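Local coordinates for protein serine-threonine phosphatase 2C (Toxoplasma gondii, PDB 2I44) that probably removes phosphate groups from serine and threonine side chains of proteins, using a metal centre that here holds calcium, at residues G153-S158 with R231-K236; G57-T62 with A136-V141; D23-T28 with R289-A294; M261-D266 with T314-F319. One frame throughout, in Å; residues are numbered along the deposited sequence.

Overall arrangement
All four contacts belong to the beta sandwich of the PP2C fold, two antiparallel sheets with helices outside. Contacts 1 and 2, with centres about 6 Å apart, share the sheet containing strands 53-62, 137-146, 149-155 and 233-234. Contacts 3 and 4, centres about 8 Å apart, share the other sheet, where strands 22-29 and 313-320 are neighbours. Along the chain contact 2 closes before contact 1 opens, and both are nested inside the loop closed by contact 3, whose segments alternate with those of contact 4. Contacts 2 and 4, centres about 13 Å apart, meet at one calcium ion, placing the metal centre where strand ends of both sheets come together.

Contact 1: residues G153-S158 with R231-K236; sequences GHLGDS and RAFGGK
Leu155 packs by its apolar branches against Arg231, Ala232 and Phe233, a buried side-chain contact with no hydrogen bond across it, where strand 149-155 ends beside the short strand 233-234. One methyl, CD1, stands over the centre of the Phe233 ring, 4.2 Å from the centroid and only 3° off the ring normal, a CH-pi contact. The same CD1 touches Ala232 C at 3.8 Å, while the other methyl, CD2, meets Arg231 CB at 3.8 Å. Leu155 CG is anti to its own carbonyl carbon (chi1 -70°), and the side chains of Leu155 and Arg231 cross at about a right angle. Branched leucine suits the place because one methyl covers the ring and Ala232 while the other meets Arg231. In the PP2C beta sandwich these two strands follow one another along the same edge of strand 137-146: Leu155 pairs with Ser140 and Phe233 with Ser138. Helix 98-130 covers the join, with Tyr117 on Leu155 and Leu124 on Phe233. Past the strand end, Gly156 N comes 3.2 Å from Arg231 O at a poor angle and bonds instead to His179 ND1. The backbone there has positive phi (104°), and a CB would be jammed against the preceding carbonyl O, so glycine fits. Beyond CB the extended arginine chain leads away to a salt bridge with Glu186, and NH1 reaches Gln246 O.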
loop_
_atom_site.group_PDB
_atom_site.type_symbol
_atom_site.label_atom_id
_atom_site.label_comp_id
_atom_site.label_asym_id
_atom_site.label_seq_id
_atom_site.Cartn_x
_atom_site.Cartn_y
_atom_site.Cartn_z
ATOM N N GLY A 153 -5.251 3.318 3.750
ATOM C CA GLY A 153 -5.485 3.860 2.428
ATOM C C GLY A 153 -4.788 2.963 1.425
ATOM O O GLY A 153 -3.815 2.286 1.774
ATOM N N HIS A 154 -5.285 2.921 0.192
ATOM C CA HIS A 154 -4.635 2.116 -0.832
ATOM C C HIS A 154 -5.053 2.434 -2.254
ATOM O O HIS A 154 -6.102 3.023 -2.510
ATOM C CB HIS A 154 -4.831 0.608 -0.574
ATOM C CG HIS A 154 -6.036 0.018 -1.242
ATOM N ND1 HIS A 154 -7.319 0.223 -0.783
ATOM C CD2 HIS A 154 -6.148 -0.799 -2.317
ATOM C CE1 HIS A 154 -8.168 -0.446 -1.541
ATOM N NE2 HIS A 154 -7.484 -1.075 -2.479
ATOM N N LEU A 155 -4.189 2.030 -3.172
ATOM C CA LEU A 155 -4.393 2.192 -4.599
ATOM C C LEU A 155 -3.794 0.943 -5.224
ATOM O O LEU A 155 -2.629 0.629 -4.984
ATOM C CB LEU A 155 -3.632 3.410 -5.136
ATOM C CG LEU A 155 -4.076 4.830 -4.773
ATOM C CD1 LEU A 155 -3.096 5.822 -5.385
ATOM C CD2 LEU A 155 -5.488 5.096 -5.292
ATOM N N GLY A 156 -4.580 0.213 -6.004
ATOM C CA GLY A 156 -4.021 -0.958 -6.655
ATOM C C GLY A 156 -4.377 -2.307 -6.073
ATOM O O GLY A 156 -5.451 -2.479 -5.509
ATOM N N ASP A 157 -3.466 -3.267 -6.202
ATOM C CA ASP A 157 -3.741 -4.603 -5.712
ATOM C C ASP A 157 -2.805 -5.135 -4.644
ATOM O O ASP A 157 -2.663 -6.342 -4.496
ATOM C CB ASP A 157 -3.816 -5.592 -6.874
ATOM C CG ASP A 157 -2.590 -5.546 -7.745
ATOM O OD1 ASP A 157 -1.552 -5.022 -7.290
ATOM O OD2 ASP A 157 -2.662 -6.048 -8.876
ATOM N N SER A 158 -2.142 -4.241 -3.918
ATOM C CA SER A 158 -1.316 -4.667 -2.791
ATOM C C SER A 158 -2.369 -4.699 -1.681
ATOM O O SER A 158 -3.403 -4.032 -1.795
ATOM C CB SER A 158 -0.232 -3.640 -2.462
ATOM O OG SER A 158 0.805 -3.674 -3.422
ATOM N N ARG A 231 -6.199 1.738 -10.227
ATOM C CA ARG A 231 -5.836 2.911 -9.437
ATOM C C ARG A 231 -4.374 2.754 -9.057
ATOM O O ARG A 231 -3.922 1.647 -8.762
ATOM C CB ARG A 231 -6.719 3.029 -8.186
ATOM C CG ARG A 231 -8.206 3.097 -8.506
ATOM C CD ARG A 231 -9.014 3.637 -7.343
ATOM N NE ARG A 231 -10.446 3.421 -7.522
ATOM C CZ ARG A 231 -11.377 3.840 -6.670
ATOM N NH1 ARG A 231 -11.022 4.509 -5.577
ATOM N NH2 ARG A 231 -12.660 3.567 -6.898
ATOM N N ALA A 232 -3.630 3.853 -9.084
ATOM C CA ALA A 232 -2.214 3.785 -8.769
ATOM C C ALA A 232 -1.505 5.126 -8.796
ATOM O O ALA A 232 -2.054 6.142 -9.243
ATOM C CB ALA A 232 -1.530 2.849 -9.755
ATOM N N PHE A 233 -0.277 5.116 -8.292
ATOM C CA PHE A 233 0.566 6.298 -8.317
ATOM C C PHE A 233 1.271 6.213 -9.672
ATOM O O PHE A 233 1.592 5.124 -10.136
ATOM C CB PHE A 233 1.635 6.241 -7.230
ATOM C CG PHE A 233 1.166 6.679 -5.877
ATOM C CD1 PHE A 233 0.643 7.951 -5.687
ATOM C CD2 PHE A 233 1.304 5.837 -4.778
ATOM C CE1 PHE A 233 0.268 8.384 -4.428
ATOM C CE2 PHE A 233 0.931 6.260 -3.505
ATOM C CZ PHE A 233 0.411 7.540 -3.330
ATOM N N GLY A 234 1.512 7.352 -10.309
ATOM C CA GLY A 234 2.204 7.319 -11.584
ATOM C C GLY A 234 1.312 6.990 -12.766
ATOM O O GLY A 234 0.175 7.446 -12.831
ATOM N N GLY A 235 1.822 6.203 -13.708
ATOM C CA GLY A 235 1.033 5.871 -14.876
ATOM C C GLY A 235 0.652 7.145 -15.621
ATOM O O GLY A 235 -0.492 7.309 -16.050
ATOM N N LYS A 236 1.619 8.044 -15.786
ATOM C CA LYS A 236 1.375 9.319 -16.468
ATOM C C LYS A 236 0.469 9.215 -17.694
ATOM O O LYS A 236 -0.560 9.883 -17.770
ATOM C CB LYS A 236 2.702 9.976 -16.879
ATOM C CG LYS A 236 2.533 11.321 -17.601
ATOM C CD LYS A 236 3.873 12.040 -17.798
ATOM C CE LYS A 236 4.782 11.343 -18.801
ATOM N NZ LYS A 236 4.296 11.472 -20.201
#

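Contact 2: residues G57-T62 with A136-V141; sequences GVFDGT and ASSTSV. With CA (calcium ion), chain E; CA (calcium ion), chain D.
Asp60 and Thr139 lie at the centre of an antiparallel strand pair in the PP2C beta sandwich, where 57-62 runs against 136-141 beside two calcium ions. The tight side is the buried seam between the strands. Val58 and Val141 exchange backbone bonds at one end, that from Val141 N being weak, and Thr62 and Ser137 exchange a pair at the other. Between them, Thr139 N donates to Asp60 O, but Asp60 N turns to a side chain, Thr139 OG1, at 3.1 Å. Threonine suits this break because OG1 sits between its own N and carbonyl carbon (chi1 65°), facing the neighbouring strand; Ser158 OG binds it too. Thr139 O is taken on a lone pair by Ser138 OG. Gly61 and Ser138 approach to 4.0 Å between CA atoms, consistent with the absence of a side chain on Gly61. The watery side begins at the Asp60 carboxylate. Asp60 OD2 binds one calcium at 2.2 Å, which Asp266 and Asp311 also ligate, along with waters. Asp60 OD1 and Gly61 O, each at 2.2 Å, bind the second calcium, which also holds three waters. One of these waters lies 2.1 Å from both ions and bridges them.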
loop_
_atom_site.group_PDB
_atom_site.type_symbol
_atom_site.label_atom_id
_atom_site.label_comp_id
_atom_site.label_asym_id
_atom_site.label_seq_id
_atom_site.Cartn_x
_atom_site.Cartn_y
_atom_site.Cartn_z
ATOM N N GLY A 57 3.962 2.018 4.933
ATOM C CA GLY A 57 3.661 1.993 3.512
ATOM C C GLY A 57 4.492 0.998 2.720
ATOM O O GLY A 57 5.689 0.849 2.951
ATOM N N VAL A 58 3.843 0.306 1.793
ATOM C CA VAL A 58 4.506 -0.662 0.935
ATOM C C VAL A 58 4.063 -0.331 -0.485
ATOM O O VAL A 58 2.890 -0.027 -0.718
ATOM C CB VAL A 58 4.102 -2.109 1.305
ATOM C CG1 VAL A 58 4.685 -3.092 0.296
ATOM C CG2 VAL A 58 4.598 -2.441 2.705
ATOM N N PHE A 59 4.987 -0.398 -1.438
ATOM C CA PHE A 59 4.658 -0.032 -2.813
ATOM C C PHE A 59 5.128 -1.020 -3.870
ATOM O O PHE A 59 6.320 -1.301 -3.977
ATOM C CB PHE A 59 5.260 1.349 -3.106
ATOM C CG PHE A 59 5.049 2.343 -1.999
ATOM C CD1 PHE A 59 3.841 3.025 -1.880
ATOM C CD2 PHE A 59 6.044 2.564 -1.047
ATOM C CE1 PHE A 59 3.623 3.908 -0.828
ATOM C CE2 PHE A 59 5.836 3.448 0.010
ATOM C CZ PHE A 59 4.620 4.121 0.118
ATOM N N ASP A 60 4.189 -1.540 -4.657
ATOM C CA ASP A 60 4.528 -2.487 -5.723
ATOM C C ASP A 60 4.648 -1.736 -7.049
ATOM O O ASP A 60 3.646 -1.401 -7.687
ATOM C CB ASP A 60 3.452 -3.583 -5.842
ATOM C CG ASP A 60 3.840 -4.702 -6.816
ATOM O OD1 ASP A 60 4.855 -4.562 -7.533
ATOM O OD2 ASP A 60 3.114 -5.726 -6.864
ATOM N N GLY A 61 5.883 -1.473 -7.466
ATOM C CA GLY A 61 6.092 -0.773 -8.716
ATOM C C GLY A 61 6.008 -1.695 -9.915
ATOM O O GLY A 61 6.128 -2.917 -9.783
ATOM N N THR A 62 5.779 -1.110 -11.084
ATOM C CA THR A 62 5.705 -1.860 -12.329
ATOM C C THR A 62 6.142 -0.935 -13.473
ATOM O O THR A 62 5.906 0.274 -13.426
ATOM C CB THR A 62 4.280 -2.392 -12.591
ATOM O OG1 THR A 62 4.250 -3.089 -13.841
ATOM C CG2 THR A 62 3.291 -1.259 -12.638
ATOM N N ALA A 136 5.617 4.381 -15.860
ATOM C CA ALA A 136 6.082 3.963 -14.542
ATOM C C ALA A 136 4.944 4.189 -13.548
ATOM O O ALA A 136 4.448 5.309 -13.402
ATOM C CB ALA A 136 7.321 4.762 -14.127
ATOM N N SER A 137 4.530 3.113 -12.883
ATOM C CA SER A 137 3.439 3.160 -11.919
ATOM C C SER A 137 3.761 2.365 -10.657
ATOM O O SER A 137 4.787 1.684 -10.576
ATOM C CB SER A 137 2.163 2.574 -12.536
ATOM O OG SER A 137 1.819 3.205 -13.752
ATOM N N SER A 138 2.866 2.449 -9.674
ATOM C CA SER A 138 3.037 1.720 -8.427
ATOM C C SER A 138 1.723 1.610 -7.656
ATOM O O SER A 138 0.889 2.528 -7.669
ATOM C CB SER A 138 4.089 2.410 -7.541
ATOM O OG SER A 138 4.271 1.727 -6.305
ATOM N N THR A 139 1.524 0.474 -7.003
ATOM C CA THR A 139 0.340 0.299 -6.181
ATOM C C THR A 139 0.749 0.930 -4.861
ATOM O O THR A 139 1.889 1.382 -4.692
ATOM C CB THR A 139 0.060 -1.159 -5.846
ATOM O OG1 THR A 139 1.128 -1.641 -5.023
ATOM C CG2 THR A 139 -0.058 -2.011 -7.099
ATOM N N SER A 140 -0.179 0.932 -3.919
ATOM C CA SER A 140 0.093 1.459 -2.604
ATOM C C SER A 140 -0.895 0.971 -1.555
ATOM O O SER A 140 -2.094 0.883 -1.808
ATOM C CB SER A 140 0.080 2.992 -2.632
ATOM O OG SER A 140 0.119 3.528 -1.320
ATOM N N VAL A 141 -0.358 0.604 -0.398
ATOM C CA VAL A 141 -1.154 0.227 0.761
ATOM C C VAL A 141 -0.451 0.997 1.856
ATOM O O VAL A 141 0.750 0.821 2.068
ATOM C CB VAL A 141 -1.098 -1.278 1.130
ATOM C CG1 VAL A 141 -1.995 -2.065 0.221
ATOM C CG2 VAL A 141 0.331 -1.779 1.100
HETATM CA CA CA E . 5.860 -5.070 -9.431
HETATM CA CA CA D . 3.996 -7.565 -7.756
HETATM O O HOH W 1 5.317 -7.512 -5.847
HETATM O O HOH W 2 5.578 -7.106 -9.057
HETATM O O HOH W 3 2.581 -7.293 -9.042
HETATM O O HOH W 4 3.832 -5.287 -10.546
HETATM O O HOH W 5 7.502 -5.294 -10.985
#

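Contact 3: residues D23-T28 with R289-A294; sequences DAAIFT and RNPAQA
Asn290 OD1 rests 3.6 Å from Ala25 CB and accepts the N-H of Gln293 at 3.0 Å, with Ala292 N also close by. This is an N-cap: Asn290 stands just before helix 291-305, which packs on the outer face of a sheet in the PP2C sandwich. The donor Gln293 N lies well above the plane of the amide carbonyl, 66° out of it. Asparagine suits the position because its other end works as well. ND2 donates to a water that in turn donates to Ile26 O at 2.6 Å, so the cap residue is tied to strand 22-29 through solvent. Pro291, which has no N-H to satisfy, takes the first turn of the helix and lies on Thr317 and Phe319 of strand 313-320, the neighbour of 22-29 in the sheet.

Alanine at 292 brings the helix close to the strand. Ala292 CB sits between Ala25 CB and Phe27 CB, 3.9 Å from each, and Ala292 CB also reaches Phe27 N at 3.6 Å. The small Ala25 and the larger Phe27 both point to the helix, whereas Ile26 between them turns to the other side, toward Phe40 and Leu42 of strand 38-43. Phe27 CG, anti to its backbone N (chi1 -165°), comes up against Gln293 CA, and the ring turns a face to the glutamine chain, which supplies methylenes for it. Gln293 CG stands over the centre of the Phe27 ring, 3.8 Å from the centroid, and Gln293 NE2 lies above the rim, 3.6 Å from Phe27 CE1, the amide plane tilted 66° to the ring.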
loop_
_atom_site.group_PDB
_atom_site.type_symbol
_atom_site.label_atom_id
_atom_site.label_comp_id
_atom_site.label_asym_id
_atom_site.label_seq_id
_atom_site.Cartn_x
_atom_site.Cartn_y
_atom_site.Cartn_z
ATOM N N ASP A 23 5.542 -3.474 17.543
ATOM C CA ASP A 23 6.810 -4.067 17.141
ATOM C C ASP A 23 6.687 -4.230 15.630
ATOM O O ASP A 23 5.613 -4.567 15.120
ATOM C CB ASP A 23 7.022 -5.427 17.805
ATOM C CG ASP A 23 6.988 -5.345 19.317
ATOM O OD1 ASP A 23 7.455 -4.320 19.862
ATOM O OD2 ASP A 23 6.502 -6.303 19.960
ATOM N N ALA A 24 7.765 -3.974 14.905
ATOM C CA ALA A 24 7.698 -4.082 13.462
ATOM C C ALA A 24 8.874 -4.803 12.848
ATOM O O ALA A 24 9.963 -4.863 13.419
ATOM C CB ALA A 24 7.563 -2.697 12.848
ATOM N N ALA A 25 8.631 -5.354 11.667
ATOM C CA ALA A 25 9.645 -6.076 10.918
ATOM C C ALA A 25 9.332 -5.868 9.447
ATOM O O ALA A 25 8.166 -5.748 9.069
ATOM C CB ALA A 25 9.601 -7.556 11.260
ATOM N N ILE A 26 10.367 -5.806 8.620
ATOM C CA ILE A 26 10.166 -5.616 7.190
ATOM C C ILE A 26 11.181 -6.465 6.457
ATOM O O ILE A 26 12.367 -6.418 6.768
ATOM C CB ILE A 26 10.390 -4.143 6.765
ATOM C CG1 ILE A 26 9.611 -3.197 7.682
ATOM C CG2 ILE A 26 9.938 -3.943 5.322
ATOM C CD1 ILE A 26 9.925 -1.732 7.433
ATOM N N PHE A 27 10.717 -7.236 5.481
ATOM C CA PHE A 27 11.604 -8.080 4.695
ATOM C C PHE A 27 11.154 -8.064 3.243
ATOM O O PHE A 27 9.961 -8.036 2.955
ATOM C CB PHE A 27 11.590 -9.519 5.211
ATOM C CG PHE A 27 12.722 -10.358 4.682
ATOM C CD1 PHE A 27 13.988 -10.284 5.262
ATOM C CD2 PHE A 27 12.537 -11.194 3.584
ATOM C CE1 PHE A 27 15.057 -11.034 4.757
ATOM C CE2 PHE A 27 13.600 -11.950 3.069
ATOM C CZ PHE A 27 14.861 -11.867 3.658
ATOM N N THR A 28 12.114 -8.083 2.329
ATOM C CA THR A 28 11.807 -8.072 0.909
ATOM C C THR A 28 12.739 -9.022 0.167
ATOM O O THR A 28 13.814 -9.359 0.654
ATOM C CB THR A 28 11.960 -6.646 0.319
ATOM O OG1 THR A 28 11.490 -6.636 -1.033
ATOM C CG2 THR A 28 13.429 -6.198 0.353
ATOM N N ARG A 289 11.088 -15.669 15.850
ATOM C CA ARG A 289 11.624 -15.543 14.492
ATOM C C ARG A 289 11.146 -14.259 13.814
ATOM O O ARG A 289 10.170 -13.655 14.239
ATOM C CB ARG A 289 11.234 -16.765 13.644
ATOM C CG ARG A 289 11.985 -18.029 14.044
ATOM C CD ARG A 289 11.616 -19.251 13.210
ATOM N NE ARG A 289 10.257 -19.722 13.470
ATOM C CZ ARG A 289 9.218 -19.484 12.675
ATOM N NH1 ARG A 289 9.373 -18.778 11.562
ATOM N NH2 ARG A 289 8.020 -19.959 12.990
ATOM N N ASN A 290 11.849 -13.836 12.771
ATOM C CA ASN A 290 11.483 -12.625 12.033
ATOM C C ASN A 290 10.167 -12.875 11.280
ATOM O O ASN A 290 10.148 -13.538 10.250
ATOM C CB ASN A 290 12.584 -12.280 11.036
ATOM C CG ASN A 290 12.377 -10.935 10.387
ATOM O OD1 ASN A 290 11.247 -10.536 10.104
ATOM N ND2 ASN A 290 13.474 -10.230 10.130
ATOM N N PRO A 291 9.052 -12.322 11.779
ATOM C CA PRO A 291 7.737 -12.502 11.151
ATOM C C PRO A 291 7.681 -12.156 9.664
ATOM O O PRO A 291 7.128 -12.907 8.866
ATOM C CB PRO A 291 6.829 -11.597 11.983
ATOM C CG PRO A 291 7.528 -11.539 13.315
ATOM C CD PRO A 291 8.960 -11.375 12.899
ATOM N N ALA A 292 8.250 -11.012 9.304
ATOM C CA ALA A 292 8.250 -10.567 7.915
ATOM C C ALA A 292 9.115 -11.476 7.052
ATOM O O ALA A 292 8.777 -11.765 5.906
ATOM C CB ALA A 292 8.748 -9.121 7.821
ATOM N N GLN A 293 10.237 -11.927 7.598
ATOM C CA GLN A 293 11.107 -12.804 6.837
ATOM C C GLN A 293 10.426 -14.155 6.681
ATOM O O GLN A 293 10.529 -14.799 5.636
ATOM C CB GLN A 293 12.451 -12.974 7.541
ATOM C CG GLN A 293 13.437 -13.836 6.774
ATOM C CD GLN A 293 14.684 -14.121 7.579
ATOM O OE1 GLN A 293 14.607 -14.639 8.692
ATOM N NE2 GLN A 293 15.838 -13.785 7.025
ATOM N N ALA A 294 9.725 -14.579 7.726
ATOM C CA ALA A 294 9.025 -15.854 7.686
ATOM C C ALA A 294 8.006 -15.829 6.547
ATOM O O ALA A 294 7.906 -16.779 5.775
ATOM C CB ALA A 294 8.331 -16.119 9.018
HETATM O O HOH W 6 14.152 -7.913 7.996
#

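Contact 4: residues M261-D266 with T314-F319; sequences MILATD and TAMTVF. With CA (calcium ion), chain D.
Ile262 CG1 and Thr317 CG2 are each anti to their own carbonyl carbon, and this matched choice lays the two side chains side by side, pointing the same way, with these carbons 4.2 Å apart. Leu263 CG is likewise anti to its carbonyl carbon (chi1 -63°), on the opposite face, and chi2 (83°) places Leu263 CD1 4.4 Å from Val318 CG2. The backbones beneath are neighbouring antiparallel strands of the PP2C sandwich. Met261 and Val318 exchange two bonds, as do Leu263 and Met316, and Thr265 N adds a longer one to Thr314 O at 3.3 Å. Leucine and valine suit the inward face, where Leu263 and Val318 meet Phe56 of the second sheet; Met261 and Met316, present here as selenomethionine, lie there too, Met316 against Val58. On the outward face Ile262 and Thr317 lie under Leu295 of helix 291-305, while Ala264 CB sits 3.2 Å from Thr314 O. Beyond the strand Thr265 is the N-cap of the next helix; its OG1 bonds to Asp38 OD2 and weakly to Gly267 N. Asp266 follows, its OD1 binding a calcium ion at 2.3 Å, while OD2 accepts a bond from one of that ion's waters.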
loop_
_atom_site.group_PDB
_atom_site.type_symbol
_atom_site.label_atom_id
_atom_site.label_comp_id
_atom_site.label_asym_id
_atom_site.label_seq_id
_atom_site.Cartn_x
_atom_site.Cartn_y
_atom_site.Cartn_z
HETATM N N MSE A 261 -0.985 -6.484 12.024
HETATM C CA MSE A 261 -1.353 -5.903 10.745
HETATM C C MSE A 261 -0.219 -6.270 9.802
HETATM O O MSE A 261 0.954 -6.213 10.183
HETATM C CB MSE A 261 -1.490 -4.380 10.876
HETATM C CG MSE A 261 -1.823 -3.657 9.577
HETATM SE SE MSE A 261 -2.133 -1.753 9.856
HETATM C CE MSE A 261 -4.043 -1.734 9.594
ATOM N N ILE A 262 -0.566 -6.668 8.583
ATOM C CA ILE A 262 0.440 -7.058 7.605
ATOM C C ILE A 262 0.247 -6.304 6.299
ATOM O O ILE A 262 -0.789 -6.435 5.642
ATOM C CB ILE A 262 0.371 -8.578 7.297
ATOM C CG1 ILE A 262 0.595 -9.386 8.578
ATOM C CG2 ILE A 262 1.412 -8.947 6.242
ATOM C CD1 ILE A 262 0.454 -10.886 8.386
ATOM N N LEU A 263 1.238 -5.502 5.933
ATOM C CA LEU A 263 1.179 -4.773 4.675
ATOM C C LEU A 263 2.089 -5.554 3.735
ATOM O O LEU A 263 3.236 -5.847 4.081
ATOM C CB LEU A 263 1.687 -3.334 4.838
ATOM C CG LEU A 263 0.907 -2.399 5.775
ATOM C CD1 LEU A 263 1.351 -2.614 7.212
ATOM C CD2 LEU A 263 1.140 -0.943 5.370
ATOM N N ALA A 264 1.585 -5.904 2.557
ATOM C CA ALA A 264 2.384 -6.670 1.612
ATOM C C ALA A 264 1.938 -6.518 0.157
ATOM O O ALA A 264 0.803 -6.136 -0.130
ATOM C CB ALA A 264 2.363 -8.144 2.014
ATOM N N THR A 265 2.847 -6.820 -0.760
ATOM C CA THR A 265 2.545 -6.748 -2.186
ATOM C C THR A 265 1.889 -8.055 -2.627
ATOM O O THR A 265 1.853 -9.031 -1.859
ATOM C CB THR A 265 3.823 -6.519 -3.014
ATOM O OG1 THR A 265 4.768 -7.557 -2.740
ATOM C CG2 THR A 265 4.441 -5.184 -2.663
ATOM N N ASP A 266 1.379 -8.078 -3.859
ATOM C CA ASP A 266 0.727 -9.273 -4.374
ATOM C C ASP A 266 1.720 -10.411 -4.499
ATOM O O ASP A 266 1.342 -11.563 -4.694
ATOM C CB ASP A 266 0.034 -8.998 -5.723
ATOM C CG ASP A 266 1.002 -8.589 -6.833
ATOM O OD1 ASP A 266 2.226 -8.527 -6.602
ATOM O OD2 ASP A 266 0.519 -8.322 -7.951
ATOM N N THR A 314 7.369 -8.511 -0.739
ATOM C CA THR A 314 7.668 -7.608 0.358
ATOM C C THR A 314 6.594 -7.738 1.421
ATOM O O THR A 314 5.395 -7.721 1.119
ATOM C CB THR A 314 7.730 -6.146 -0.123
ATOM O OG1 THR A 314 8.854 -5.987 -0.995
ATOM C CG2 THR A 314 7.869 -5.184 1.051
ATOM N N ALA A 315 7.031 -7.871 2.667
ATOM C CA ALA A 315 6.108 -7.994 3.782
ATOM C C ALA A 315 6.563 -7.107 4.940
ATOM O O ALA A 315 7.744 -7.047 5.267
ATOM C CB ALA A 315 6.018 -9.448 4.232
HETATM N N MSE A 316 5.610 -6.401 5.533
HETATM C CA MSE A 316 5.876 -5.526 6.663
HETATM C C MSE A 316 4.880 -5.977 7.722
HETATM O O MSE A 316 3.672 -5.911 7.504
HETATM C CB MSE A 316 5.619 -4.059 6.276
HETATM C CG MSE A 316 5.911 -3.038 7.381
HETATM SE SE MSE A 316 5.511 -1.192 6.858
HETATM C CE MSE A 316 7.134 -0.812 5.887
ATOM N N THR A 317 5.386 -6.460 8.852
ATOM C CA THR A 317 4.535 -6.928 9.938
ATOM C C THR A 317 4.524 -5.957 11.114
ATOM O O THR A 317 5.568 -5.480 11.547
ATOM C CB THR A 317 4.994 -8.320 10.440
ATOM O OG1 THR A 317 6.407 -8.308 10.688
ATOM C CG2 THR A 317 4.677 -9.391 9.405
ATOM N N VAL A 318 3.332 -5.669 11.624
ATOM C CA VAL A 318 3.179 -4.751 12.745
ATOM C C VAL A 318 2.351 -5.418 13.843
ATOM O O VAL A 318 1.197 -5.775 13.629
ATOM C CB VAL A 318 2.469 -3.448 12.301
ATOM C CG1 VAL A 318 2.361 -2.484 13.473
ATOM C CG2 VAL A 318 3.228 -2.808 11.140
ATOM N N PHE A 319 2.948 -5.592 15.016
ATOM C CA PHE A 319 2.245 -6.214 16.134
ATOM C C PHE A 319 1.912 -5.144 17.164
ATOM O O PHE A 319 2.804 -4.523 17.739
ATOM C CB PHE A 319 3.114 -7.306 16.771
ATOM C CG PHE A 319 3.366 -8.487 15.869
ATOM C CD1 PHE A 319 2.520 -9.593 15.893
ATOM C CD2 PHE A 319 4.438 -8.481 14.981
ATOM C CE1 PHE A 319 2.736 -10.675 15.046
ATOM C CE2 PHE A 319 4.665 -9.561 14.126
ATOM C CZ PHE A 319 3.814 -10.659 14.158
HETATM CA CA CA D . 3.996 -7.565 -7.756
HETATM O O HOH W 3 2.581 -7.293 -9.042
HETATM O O HOH W 1 5.317 -7.512 -5.847
HETATM O O HOH W 2 5.578 -7.106 -9.057
#